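Local atomic coordinates of L-threonine-O-3-phosphate decarboxylase (Porphyromonas gingivalis, PDB entry 3FKD), a protein that probably uses pyridoxal 5'-phosphate to decarboxylate L-threonine-O-3-phosphate, as a lyase related to the class I and II aminotransferases. Residues E16-S21 / N301-R305; P138-G143 / S275-L281; L264-V270 / L335-L339. All blocks are in the same frame, centred on the assembly; numbering follows the deposited sequence.

Contact 1 of 3, residues E16-S21 / N301-R305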
ATOM      1  N   GLU A  16     -27.938  -6.077  -3.252  1.00 49.71           N
ATOM      2  CA  GLU A  16     -28.988  -7.100  -3.347  1.00 51.35           C
ATOM      3  C   GLU A  16     -28.553  -8.480  -2.763  1.00 49.88           C
ATOM      4  O   GLU A  16     -29.381  -9.258  -2.283  1.00 48.57           O
ATOM      5  CB  GLU A  16     -29.494  -7.211  -4.796  1.00 49.94           C
ATOM      6  CG  GLU A  16     -30.754  -8.057  -4.983  1.00 51.69           C
ATOM      7  CD  GLU A  16     -32.026  -7.456  -4.355  1.00 55.52           C
ATOM      8  OE1 GLU A  16     -31.975  -6.359  -3.751  1.00 60.49           O
ATOM      9  OE2 GLU A  16     -33.094  -8.090  -4.476  1.00 54.03           O
ATOM     10  N   ILE A  17     -27.252  -8.772  -2.803  1.00 48.19           N
ATOM     11  CA  ILE A  17     -26.697  -9.889  -2.040  1.00 43.15           C
ATOM     12  C   ILE A  17     -26.387  -9.488  -0.584  1.00 40.98           C
ATOM     13  O   ILE A  17     -25.771  -8.448  -0.333  1.00 41.86           O
ATOM     14  CB  ILE A  17     -25.408 -10.424  -2.676  1.00 42.61           C
ATOM     15  CG1 ILE A  17     -25.726 -11.210  -3.957  1.00 44.20           C
ATOM     16  CG2 ILE A  17     -24.646 -11.307  -1.674  1.00 39.14           C
ATOM     17  CD1 ILE A  17     -24.455 -11.737  -4.705  1.00 44.96           C
ATOM     18  N   VAL A  18     -26.815 -10.319   0.367  1.00 37.28           N
ATOM     19  CA  VAL A  18     -26.564 -10.085   1.792  1.00 33.81           C
ATOM     20  C   VAL A  18     -25.287 -10.794   2.250  1.00 32.07           C
ATOM     21  O   VAL A  18     -25.144 -12.020   2.059  1.00 32.19           O
ATOM     22  CB  VAL A  18     -27.754 -10.571   2.632  1.00 31.76           C
ATOM     23  CG1 VAL A  18     -27.531 -10.290   4.144  1.00 29.09           C
ATOM     24  CG2 VAL A  18     -29.045  -9.923   2.115  1.00 32.95           C
ATOM     25  N   ASN A  19     -24.363 -10.035   2.842  1.00 27.28           N
ATOM     26  CA  ASN A  19     -23.030 -10.557   3.095  1.00 25.54           C
ATOM     27  C   ASN A  19     -22.792 -10.982   4.533  1.00 25.62           C
ATOM     28  O   ASN A  19     -22.846 -10.159   5.435  1.00 24.12           O
ATOM     29  CB  ASN A  19     -21.973  -9.554   2.676  1.00 24.91           C
ATOM     30  CG  ASN A  19     -20.636 -10.208   2.429  1.00 24.92           C
ATOM     31  OD1 ASN A  19     -20.420 -11.364   2.776  1.00 24.74           O
ATOM     32  ND2 ASN A  19     -19.736  -9.477   1.821  1.00 23.53           N
ATOM     33  N   PHE A  20     -22.531 -12.281   4.723  1.00 24.92           N
ATOM     34  CA  PHE A  20     -22.325 -12.897   6.038  1.00 23.62           C
ATOM     35  C   PHE A  20     -20.835 -13.303   6.151  1.00 22.77           C
ATOM     36  O   PHE A  20     -20.381 -13.794   7.177  1.00 22.85           O
ATOM     37  CB  PHE A  20     -23.256 -14.142   6.255  1.00 25.55           C
ATOM     38  CG  PHE A  20     -24.738 -13.822   6.352  1.00 24.81           C
ATOM     39  CD1 PHE A  20     -25.348 -13.643   7.588  1.00 25.15           C
ATOM     40  CD2 PHE A  20     -25.511 -13.710   5.219  1.00 24.72           C
ATOM     41  CE1 PHE A  20     -26.700 -13.312   7.686  1.00 25.69           C
ATOM     42  CE2 PHE A  20     -26.851 -13.397   5.319  1.00 26.91           C
ATOM     43  CZ  PHE A  20     -27.445 -13.185   6.551  1.00 25.59           C
ATOM     44  N   SER A  21     -20.068 -13.068   5.096  1.00 23.52           N
ATOM     45  CA  SER A  21     -18.693 -13.576   5.000  1.00 22.67           C
ATOM     46  C   SER A  21     -17.554 -12.624   5.443  1.00 22.63           C
ATOM     47  O   SER A  21     -16.396 -13.022   5.429  1.00 22.20           O
ATOM     48  CB  SER A  21     -18.433 -13.983   3.569  1.00 22.40           C
ATOM     49  OG  SER A  21     -18.059 -12.850   2.817  1.00 22.90           O
ATOM     50  N   ASN A 301     -28.995 -16.053  -2.452  1.00 31.78           N
ATOM     51  CA  ASN A 301     -28.372 -14.730  -2.579  1.00 30.98           C
ATOM     52  C   ASN A 301     -27.636 -14.248  -1.344  1.00 31.25           C
ATOM     53  O   ASN A 301     -27.551 -13.047  -1.097  1.00 31.68           O
ATOM     54  CB  ASN A 301     -29.439 -13.697  -2.881  1.00 33.04           C
ATOM     55  CG  ASN A 301     -30.128 -13.954  -4.197  1.00 38.40           C
ATOM     56  OD1 ASN A 301     -29.479 -13.916  -5.271  1.00 37.10           O
ATOM     57  ND2 ASN A 301     -31.460 -14.221  -4.141  1.00 32.13           N
HETATM   58  N   MSE A 302     -27.120 -15.190  -0.566  1.00 30.78           N
HETATM   59  CA  MSE A 302     -26.417 -14.880   0.658  1.00 29.34           C
HETATM   60  C   MSE A 302     -24.989 -15.366   0.593  1.00 28.72           C
HETATM   61  O   MSE A 302     -24.735 -16.531   0.281  1.00 30.32           O
HETATM   62  CB  MSE A 302     -27.115 -15.530   1.838  1.00 29.68           C
HETATM   63  CG  MSE A 302     -28.323 -14.765   2.296  1.00 32.48           C
HETATM   64 SE   MSE A 302     -29.440 -15.774   3.544  1.00 54.48          SE
HETATM   65  CE  MSE A 302     -31.018 -16.072   2.404  1.00 39.27           C
ATOM     66  N   LEU A 303     -24.056 -14.489   0.927  1.00 25.96           N
ATOM     67  CA  LEU A 303     -22.667 -14.903   0.963  1.00 26.42           C
ATOM     68  C   LEU A 303     -22.182 -15.294   2.357  1.00 24.70           C
ATOM     69  O   LEU A 303     -22.453 -14.622   3.326  1.00 23.44           O
ATOM     70  CB  LEU A 303     -21.725 -13.869   0.296  1.00 25.37           C
ATOM     71  CG  LEU A 303     -20.308 -14.415   0.023  1.00 27.93           C
ATOM     72  CD1 LEU A 303     -20.341 -15.513  -1.026  1.00 29.98           C
ATOM     73  CD2 LEU A 303     -19.331 -13.335  -0.429  1.00 30.30           C
ATOM     74  N   ILE A 304     -21.442 -16.396   2.429  1.00 25.73           N
ATOM     75  CA  ILE A 304     -20.853 -16.868   3.677  1.00 25.20           C
ATOM     76  C   ILE A 304     -19.367 -17.108   3.444  1.00 24.84           C
ATOM     77  O   ILE A 304     -18.958 -17.292   2.310  1.00 27.06           O
ATOM     78  CB  ILE A 304     -21.519 -18.181   4.163  1.00 22.75           C
ATOM     79  CG1 ILE A 304     -21.127 -19.353   3.271  1.00 26.23           C
ATOM     80  CG2 ILE A 304     -22.984 -18.045   4.104  1.00 24.17           C
ATOM     81  CD1 ILE A 304     -21.629 -20.635   3.741  1.00 29.50           C
ATOM     82  N   ARG A 305     -18.571 -17.109   4.512  1.00 23.35           N
ATOM     83  CA  ARG A 305     -17.163 -17.484   4.445  1.00 22.98           C
ATOM     84  C   ARG A 305     -16.880 -18.989   4.677  1.00 22.08           C
ATOM     85  O   ARG A 305     -16.930 -19.489   5.796  1.00 20.37           O
ATOM     86  CB  ARG A 305     -16.361 -16.622   5.428  1.00 23.47           C
ATOM     87  CG  ARG A 305     -14.901 -16.986   5.590  1.00 23.20           C
ATOM     88  CD  ARG A 305     -14.033 -16.593   4.397  1.00 24.52           C
ATOM     89  NE  ARG A 305     -12.689 -16.142   4.819  1.00 25.64           N
ATOM     90  CZ  ARG A 305     -11.634 -16.950   4.880  1.00 26.39           C
ATOM     91  NH1 ARG A 305     -11.755 -18.229   4.537  1.00 26.54           N
ATOM     92  NH2 ARG A 305     -10.464 -16.491   5.281  1.00 25.21           N
TER
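Three backbone hydrogen bonds join residues 16-21 to 301-305 in parallel register. Val18 takes part in two, from its N to Asn301 O (3.2 Å) and from Leu303 N to its own O (2.9 Å), so that it bridges Met302 by bonding to both of that residue's neighbours. The third runs from Phe20 N to Leu303 O (2.7 Å). Beyond it the first segment turns: Asn19 OD1 accepts from Ser21 N (2.9 Å) in an Asx turn and from Ser21 OG (2.8 Å). The turn sets Ser21 CB 3.3 Å from Arg305 N. Val18 and Met302 share the face covered by helix 325-339. There Phe20 CE2 lies 3.6 Å from Met302 CG, and the selenium of this selenomethionine is 5.0 Å from the ring centroid, an oblique Met-aromatic contact. Asn19 and Leu303 occupy the other face, with Asn19 OD1 3.8 Å from Leu303 CB. The first modelled residues add a parallel edge strand to the mixed sheet, consistent with the small domain of fold type I pyridoxal-phosphate enzymes.

Contact 2 of 3, residues P138-G143 / S275-L281; sequences PNNPDG and SGTTFFL
Residues 138-143 form an irregular loop with cis peptide bonds before both Pro138 and Pro141, closed on itself by Gly143 N donating to Asn139 O (2.6 Å). Gly143 has positive phi (77°), and a CB there would clash with Ser275 OG. One hydrogen bond crosses to 275-281, from Gly276 N to Gly143 O (3.0 Å); the CA atoms of Gly143 and Ser275 are 4.7 Å apart. Within the second segment, Ser275 OG donates to Phe279 O (2.8 Å), holding the bend that leads into strand 279-284. Packing does the rest. Phe279, chi1 p, sends its ring edge to the loop carbonyls, CE1 3.4 Å from Asn139 O and CD1 3.7 Å from Pro141 O. Pro138 CG meets Thr277 CB at 3.8 Å, and Pro141 CB meets Leu281 CD1 at 3.4 Å. The Asn-Pro-x-Gly sequence of residues 140-143 is consistent with the cofactor-pocket loop of class I and II aminotransferases. The loop follows strand 132-136 of the seven-stranded sheet and meets strand 279-284 of the small-domain sheet, with strand 317-321 touching Pro141 and Phe279.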
ATOM      1  N   PRO A 138     -10.800  -9.672  20.149  1.00 25.94           N
ATOM      2  CA  PRO A 138     -11.287 -11.054  19.980  1.00 25.74           C
ATOM      3  C   PRO A 138     -10.788 -11.625  18.668  1.00 24.72           C
ATOM      4  O   PRO A 138     -10.624 -10.879  17.714  1.00 24.03           O
ATOM      5  CB  PRO A 138     -12.815 -10.885  19.914  1.00 23.40           C
ATOM      6  CG  PRO A 138     -13.020  -9.541  19.463  1.00 23.60           C
ATOM      7  CD  PRO A 138     -11.917  -8.723  20.096  1.00 23.50           C
ATOM      8  N   ASN A 139     -10.565 -12.930  18.626  1.00 25.44           N
ATOM      9  CA  ASN A 139      -9.920 -13.595  17.497  1.00 24.03           C
ATOM     10  C   ASN A 139     -10.806 -13.838  16.274  1.00 22.04           C
ATOM     11  O   ASN A 139     -11.951 -14.174  16.403  1.00 23.46           O
ATOM     12  CB  ASN A 139      -9.323 -14.922  17.977  1.00 23.60           C
ATOM     13  CG  ASN A 139      -8.432 -15.571  16.941  1.00 23.95           C
ATOM     14  OD1 ASN A 139      -7.485 -14.959  16.433  1.00 24.79           O
ATOM     15  ND2 ASN A 139      -8.721 -16.818  16.626  1.00 25.82           N
ATOM     16  N   ASN A 140     -10.241 -13.641  15.091  1.00 22.36           N
ATOM     17  CA  ASN A 140     -10.786 -14.060  13.798  1.00 22.29           C
ATOM     18  C   ASN A 140     -10.202 -15.454  13.515  1.00 21.55           C
ATOM     19  O   ASN A 140      -9.009 -15.587  13.455  1.00 20.48           O
ATOM     20  CB  ASN A 140     -10.277 -13.029  12.760  1.00 21.42           C
ATOM     21  CG  ASN A 140     -10.509 -13.431  11.311  1.00 21.44           C
ATOM     22  OD1 ASN A 140     -11.437 -14.162  10.976  1.00 22.90           O
ATOM     23  ND2 ASN A 140      -9.669 -12.905  10.429  1.00 23.24           N
ATOM     24  N   PRO A 141     -11.042 -16.496  13.319  1.00 24.37           N
ATOM     25  CA  PRO A 141     -12.487 -16.528  13.071  1.00 23.45           C
ATOM     26  C   PRO A 141     -13.295 -16.952  14.295  1.00 23.26           C
ATOM     27  O   PRO A 141     -14.511 -16.901  14.249  1.00 23.32           O
ATOM     28  CB  PRO A 141     -12.592 -17.640  12.014  1.00 22.87           C
ATOM     29  CG  PRO A 141     -11.309 -18.489  12.168  1.00 22.15           C
ATOM     30  CD  PRO A 141     -10.530 -17.882  13.302  1.00 24.33           C
ATOM     31  N   ASP A 142     -12.593 -17.376  15.342  1.00 25.53           N
ATOM     32  CA  ASP A 142     -13.096 -17.997  16.576  1.00 26.34           C
ATOM     33  C   ASP A 142     -13.978 -17.136  17.442  1.00 26.89           C
ATOM     34  O   ASP A 142     -14.889 -17.622  18.105  1.00 23.53           O
ATOM     35  CB  ASP A 142     -11.887 -18.249  17.476  1.00 25.82           C
ATOM     36  CG  ASP A 142     -11.512 -19.640  17.493  1.00 28.48           C
ATOM     37  OD1 ASP A 142     -12.321 -20.406  16.941  1.00 30.58           O
ATOM     38  OD2 ASP A 142     -10.432 -19.974  18.015  1.00 30.32           O
ATOM     39  N   GLY A 143     -13.585 -15.868  17.533  1.00 25.71           N
ATOM     40  CA  GLY A 143     -14.146 -14.947  18.502  1.00 24.67           C
ATOM     41  C   GLY A 143     -13.566 -15.196  19.875  1.00 24.88           C
ATOM     42  O   GLY A 143     -14.121 -14.738  20.867  1.00 29.07           O
ATOM     43  N   SER A 275     -18.768 -17.948  20.955  1.00 32.11           N
ATOM     44  CA  SER A 275     -18.015 -16.791  20.508  1.00 30.24           C
ATOM     45  C   SER A 275     -18.095 -15.592  21.427  1.00 28.03           C
ATOM     46  O   SER A 275     -19.138 -15.298  21.931  1.00 28.11           O
ATOM     47  CB  SER A 275     -18.509 -16.370  19.126  1.00 28.74           C
ATOM     48  OG  SER A 275     -17.680 -15.341  18.619  1.00 27.60           O
ATOM     49  N   GLY A 276     -17.009 -14.843  21.577  1.00 25.91           N
ATOM     50  CA  GLY A 276     -17.104 -13.607  22.340  1.00 27.51           C
ATOM     51  C   GLY A 276     -17.340 -12.309  21.549  1.00 26.17           C
ATOM     52  O   GLY A 276     -17.172 -11.217  22.084  1.00 25.03           O
ATOM     53  N   THR A 277     -17.720 -12.413  20.280  1.00 24.31           N
ATOM     54  CA  THR A 277     -17.909 -11.216  19.492  1.00 24.10           C
ATOM     55  C   THR A 277     -18.986 -11.433  18.445  1.00 24.23           C
ATOM     56  O   THR A 277     -19.683 -12.418  18.508  1.00 25.99           O
ATOM     57  CB  THR A 277     -16.579 -10.725  18.847  1.00 24.48           C
ATOM     58  OG1 THR A 277     -16.747  -9.394  18.378  1.00 26.98           O
ATOM     59  CG2 THR A 277     -16.164 -11.593  17.655  1.00 24.70           C
ATOM     60  N   THR A 278     -19.096 -10.538  17.463  1.00 24.51           N
ATOM     61  CA  THR A 278     -20.247 -10.546  16.555  1.00 25.18           C
ATOM     62  C   THR A 278     -20.111 -11.409  15.283  1.00 22.22           C
ATOM     63  O   THR A 278     -21.022 -11.462  14.453  1.00 22.17           O
ATOM     64  CB  THR A 278     -20.613  -9.142  16.157  1.00 23.67           C
ATOM     65  OG1 THR A 278     -19.465  -8.560  15.569  1.00 25.59           O
ATOM     66  CG2 THR A 278     -20.946  -8.321  17.368  1.00 25.83           C
ATOM     67  N   PHE A 279     -18.985 -12.078  15.135  1.00 20.36           N
ATOM     68  CA  PHE A 279     -18.904 -13.158  14.160  1.00 21.92           C
ATOM     69  C   PHE A 279     -18.491 -14.445  14.894  1.00 21.68           C
ATOM     70  O   PHE A 279     -18.021 -14.386  16.027  1.00 21.11           O
ATOM     71  CB  PHE A 279     -17.894 -12.814  13.060  1.00 22.08           C
ATOM     72  CG  PHE A 279     -16.550 -12.430  13.589  1.00 20.24           C
ATOM     73  CD1 PHE A 279     -15.622 -13.395  13.897  1.00 18.80           C
ATOM     74  CD2 PHE A 279     -16.231 -11.089  13.796  1.00 19.97           C
ATOM     75  CE1 PHE A 279     -14.400 -13.038  14.411  1.00 20.63           C
ATOM     76  CE2 PHE A 279     -15.007 -10.721  14.301  1.00 18.83           C
ATOM     77  CZ  PHE A 279     -14.082 -11.672  14.599  1.00 19.14           C
ATOM     78  N   PHE A 280     -18.634 -15.594  14.237  1.00 22.06           N
ATOM     79  CA  PHE A 280     -18.472 -16.901  14.902  1.00 22.87           C
ATOM     80  C   PHE A 280     -18.301 -18.033  13.880  1.00 22.06           C
ATOM     81  O   PHE A 280     -18.687 -17.911  12.728  1.00 23.57           O
ATOM     82  CB  PHE A 280     -19.705 -17.200  15.832  1.00 22.02           C
ATOM     83  CG  PHE A 280     -21.020 -17.052  15.127  1.00 21.04           C
ATOM     84  CD1 PHE A 280     -21.521 -18.083  14.343  1.00 21.81           C
ATOM     85  CD2 PHE A 280     -21.714 -15.854  15.172  1.00 20.23           C
ATOM     86  CE1 PHE A 280     -22.700 -17.944  13.661  1.00 21.56           C
ATOM     87  CE2 PHE A 280     -22.882 -15.699  14.474  1.00 21.34           C
ATOM     88  CZ  PHE A 280     -23.393 -16.767  13.727  1.00 21.85           C
ATOM     89  N   LEU A 281     -17.735 -19.146  14.317  1.00 23.47           N
ATOM     90  CA  LEU A 281     -17.681 -20.367  13.514  1.00 24.60           C
ATOM     91  C   LEU A 281     -18.987 -21.235  13.684  1.00 26.22           C
ATOM     92  O   LEU A 281     -19.507 -21.425  14.792  1.00 24.64           O
ATOM     93  CB  LEU A 281     -16.424 -21.151  13.928  1.00 21.87           C
ATOM     94  CG  LEU A 281     -15.082 -21.165  13.181  1.00 25.75           C
ATOM     95  CD1 LEU A 281     -14.863 -20.137  12.100  1.00 21.47           C
ATOM     96  CD2 LEU A 281     -13.944 -21.117  14.176  1.00 25.76           C
TER

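Contact 3 of 3, residues L264-V270 / L335-L339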
ATOM      1  N   LEU A 264     -29.572 -20.689  15.557  1.00 29.42           N
ATOM      2  CA  LEU A 264     -28.739 -21.637  14.854  1.00 30.34           C
ATOM      3  C   LEU A 264     -28.548 -22.996  15.572  1.00 35.22           C
ATOM      4  O   LEU A 264     -28.557 -24.051  14.921  1.00 35.64           O
ATOM      5  CB  LEU A 264     -27.394 -21.033  14.445  1.00 32.02           C
ATOM      6  CG  LEU A 264     -27.459 -20.058  13.252  1.00 31.27           C
ATOM      7  CD1 LEU A 264     -26.171 -19.318  13.096  1.00 26.63           C
ATOM      8  CD2 LEU A 264     -27.857 -20.700  11.948  1.00 30.07           C
ATOM      9  N   ASN A 265     -28.352 -22.989  16.887  1.00 32.27           N
ATOM     10  CA  ASN A 265     -28.099 -24.236  17.573  1.00 32.98           C
ATOM     11  C   ASN A 265     -29.371 -25.113  17.539  1.00 36.40           C
ATOM     12  O   ASN A 265     -29.307 -26.346  17.397  1.00 36.30           O
ATOM     13  CB  ASN A 265     -27.610 -23.993  18.999  1.00 31.79           C
ATOM     14  CG  ASN A 265     -26.135 -23.616  19.065  1.00 31.33           C
ATOM     15  OD1 ASN A 265     -25.313 -24.135  18.323  1.00 31.93           O
ATOM     16  ND2 ASN A 265     -25.798 -22.709  19.975  1.00 30.59           N
ATOM     17  N   ARG A 266     -30.526 -24.472  17.625  1.00 34.25           N
ATOM     18  CA  ARG A 266     -31.777 -25.202  17.574  1.00 37.93           C
ATOM     19  C   ARG A 266     -31.838 -26.063  16.338  1.00 40.65           C
ATOM     20  O   ARG A 266     -32.499 -27.110  16.337  1.00 42.09           O
ATOM     21  CB  ARG A 266     -32.965 -24.254  17.543  1.00 37.89           C
ATOM     22  CG  ARG A 266     -33.330 -23.720  18.880  1.00 36.68           C
ATOM     23  CD  ARG A 266     -34.710 -23.221  18.786  1.00 39.08           C
ATOM     24  NE  ARG A 266     -35.232 -22.883  20.100  1.00 41.82           N
ATOM     25  CZ  ARG A 266     -36.372 -22.247  20.290  1.00 39.64           C
ATOM     26  NH1 ARG A 266     -37.111 -21.893  19.244  1.00 41.05           N
ATOM     27  NH2 ARG A 266     -36.761 -21.981  21.522  1.00 40.61           N
ATOM     28  N   LEU A 267     -31.187 -25.603  15.275  1.00 36.44           N
ATOM     29  CA  LEU A 267     -31.180 -26.366  14.042  1.00 38.67           C
ATOM     30  C   LEU A 267     -30.490 -27.684  14.302  1.00 39.00           C
ATOM     31  O   LEU A 267     -29.556 -27.749  15.104  1.00 37.83           O
ATOM     32  CB  LEU A 267     -30.504 -25.594  12.896  1.00 39.96           C
ATOM     33  CG  LEU A 267     -31.519 -24.904  11.968  1.00 40.97           C
ATOM     34  CD1 LEU A 267     -32.544 -24.152  12.783  1.00 37.08           C
ATOM     35  CD2 LEU A 267     -30.852 -24.008  10.927  1.00 35.60           C
ATOM     36  N   ASP A 268     -30.981 -28.738  13.657  1.00 38.83           N
ATOM     37  CA  ASP A 268     -30.315 -30.033  13.727  1.00 39.26           C
ATOM     38  C   ASP A 268     -29.361 -30.286  12.554  1.00 40.61           C
ATOM     39  O   ASP A 268     -29.731 -30.155  11.384  1.00 41.19           O
ATOM     40  CB  ASP A 268     -31.323 -31.166  13.864  1.00 42.57           C
ATOM     41  CG  ASP A 268     -31.488 -31.628  15.318  1.00 54.29           C
ATOM     42  OD1 ASP A 268     -32.599 -31.442  15.913  1.00 54.60           O
ATOM     43  OD2 ASP A 268     -30.484 -32.169  15.863  1.00 56.28           O
ATOM     44  N   GLY A 269     -28.126 -30.648  12.885  1.00 34.19           N
ATOM     45  CA  GLY A 269     -27.140 -30.935  11.878  1.00 35.81           C
ATOM     46  C   GLY A 269     -26.082 -29.855  11.862  1.00 37.77           C
ATOM     47  O   GLY A 269     -25.110 -29.961  11.110  1.00 37.47           O
ATOM     48  N   VAL A 270     -26.287 -28.811  12.670  1.00 34.23           N
ATOM     49  CA  VAL A 270     -25.305 -27.754  12.810  1.00 35.00           C
ATOM     50  C   VAL A 270     -25.027 -27.362  14.248  1.00 35.96           C
ATOM     51  O   VAL A 270     -25.928 -27.266  15.074  1.00 37.54           O
ATOM     52  CB  VAL A 270     -25.638 -26.481  12.000  1.00 35.51           C
ATOM     53  CG1 VAL A 270     -25.985 -26.836  10.595  1.00 38.61           C
ATOM     54  CG2 VAL A 270     -26.752 -25.663  12.666  1.00 37.12           C
ATOM     55  N   LEU A 335     -30.782 -21.794   5.561  1.00 41.76           N
ATOM     56  CA  LEU A 335     -29.996 -22.911   6.064  1.00 42.85           C
ATOM     57  C   LEU A 335     -30.836 -24.216   6.297  1.00 43.37           C
ATOM     58  O   LEU A 335     -30.486 -25.314   5.815  1.00 41.80           O
ATOM     59  CB  LEU A 335     -29.254 -22.467   7.332  1.00 39.56           C
ATOM     60  CG  LEU A 335     -28.294 -23.457   7.989  1.00 36.24           C
ATOM     61  CD1 LEU A 335     -27.359 -24.019   6.965  1.00 35.31           C
ATOM     62  CD2 LEU A 335     -27.553 -22.768   9.119  1.00 32.84           C
ATOM     63  N   GLU A 336     -31.926 -24.076   7.042  1.00 42.02           N
ATOM     64  CA  GLU A 336     -32.863 -25.159   7.288  1.00 44.90           C
ATOM     65  C   GLU A 336     -33.195 -25.871   5.987  1.00 45.55           C
ATOM     66  O   GLU A 336     -33.196 -27.101   5.908  1.00 47.38           O
ATOM     67  CB  GLU A 336     -34.138 -24.607   7.919  1.00 42.34           C
ATOM     68  CG  GLU A 336     -34.917 -25.654   8.626  1.00 52.30           C
ATOM     69  CD  GLU A 336     -35.770 -25.082   9.761  1.00 60.30           C
ATOM     70  OE1 GLU A 336     -35.794 -23.821   9.916  1.00 58.17           O
ATOM     71  OE2 GLU A 336     -36.400 -25.903  10.490  1.00 54.58           O
ATOM     72  N   THR A 337     -33.457 -25.081   4.961  1.00 41.89           N
ATOM     73  CA  THR A 337     -33.750 -25.615   3.650  1.00 44.91           C
ATOM     74  C   THR A 337     -32.597 -26.458   3.099  1.00 43.84           C
ATOM     75  O   THR A 337     -32.802 -27.486   2.444  1.00 42.42           O
ATOM     76  CB  THR A 337     -34.077 -24.466   2.710  1.00 44.16           C
ATOM     77  OG1 THR A 337     -35.305 -23.885   3.147  1.00 46.93           O
ATOM     78  CG2 THR A 337     -34.256 -24.960   1.298  1.00 43.92           C
ATOM     79  N   PHE A 338     -31.382 -26.000   3.365  1.00 42.07           N
ATOM     80  CA  PHE A 338     -30.203 -26.751   2.999  1.00 43.41           C
ATOM     81  C   PHE A 338     -30.203 -28.113   3.714  1.00 44.18           C
ATOM     82  O   PHE A 338     -30.202 -29.160   3.094  1.00 43.27           O
ATOM     83  CB  PHE A 338     -28.927 -25.974   3.331  1.00 39.72           C
ATOM     84  CG  PHE A 338     -27.650 -26.726   2.987  1.00 40.89           C
ATOM     85  CD1 PHE A 338     -27.246 -26.869   1.664  1.00 39.01           C
ATOM     86  CD2 PHE A 338     -26.867 -27.298   3.985  1.00 38.32           C
ATOM     87  CE1 PHE A 338     -26.087 -27.553   1.346  1.00 37.14           C
ATOM     88  CE2 PHE A 338     -25.708 -27.991   3.669  1.00 38.13           C
ATOM     89  CZ  PHE A 338     -25.319 -28.123   2.351  1.00 36.94           C
ATOM     90  N   LEU A 339     -30.219 -28.070   5.031  1.00 43.61           N
ATOM     91  CA  LEU A 339     -30.075 -29.260   5.820  1.00 43.34           C
ATOM     92  C   LEU A 339     -31.006 -30.360   5.330  1.00 49.23           C
ATOM     93  O   LEU A 339     -30.609 -31.529   5.262  1.00 50.58           O
ATOM     94  CB  LEU A 339     -30.329 -28.937   7.286  1.00 45.10           C
ATOM     95  CG  LEU A 339     -29.247 -28.032   7.888  1.00 44.26           C
ATOM     96  CD1 LEU A 339     -29.573 -27.660   9.340  1.00 39.55           C
ATOM     97  CD2 LEU A 339     -27.859 -28.702   7.758  1.00 41.45           C
TER
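Leucines dominate this contact, which has no hydrogen bond between its segments. On helix 325-339, Leu335 and Leu339 stand one turn apart, with Leu339 N bonded to Leu335 O (2.9 Å), and both CA-to-CB bonds point toward 264-270. Their rotamers differ: Leu335 is t at chi1 and p at chi2, whereas Leu339 is m, t. Leu264, also m, t, starts sideways, yet its extended chain brings CD2 to 3.5 Å from Leu335 CD2. Leu267, in the turn that follows helix 250-266, reaches both helix leucines through one methyl, with CD2 3.9 Å from Leu335 CG and 4.2 Å from Leu339 CD1; its chi1 of -99° lies between wells. Leu339 CD1 lies 3.2 Å from Asp268 O, and both Leu339 methyls, CD1 and CD2, lie 3.9 Å from Val270 CG1, the valine being m. Between Asp268 and Val270, Gly269 adopts a phi of 110°, which favours glycine and turns the chain toward strand 270-272. Leu264 and Leu335 also touch Phe280 and Leu282 of strand 279-284. Here the end of helix 250-266 packs against C-terminal helix 325-339, in the helix-on-sheet layering of a two-layer alpha/beta small domain.

How the contacts relate
All three contacts involve the small-domain sheet or the helices packed on it. Contact 2 joins that sheet to the loop of the large domain, and it touches contact 3 directly, Phe280 CE1 lying 3.8 Å from Leu264 CD1 although their centres are about 20 Å apart. Contact 1 touches neither: its centre is about 18 Å from that of contact 2 and about 17 Å from that of contact 3, with nearest atoms about 6 Å away in each case. Arg319 connects contacts 1 and 2, hydrogen-bonding Ser21 O and, weakly, Asn140 OD1; as in related aminotransferases, this region probably borders the cofactor and substrate pocket. Phe331 similarly touches Phe20 and Met302 of contact 1 and Leu264 of contact 3.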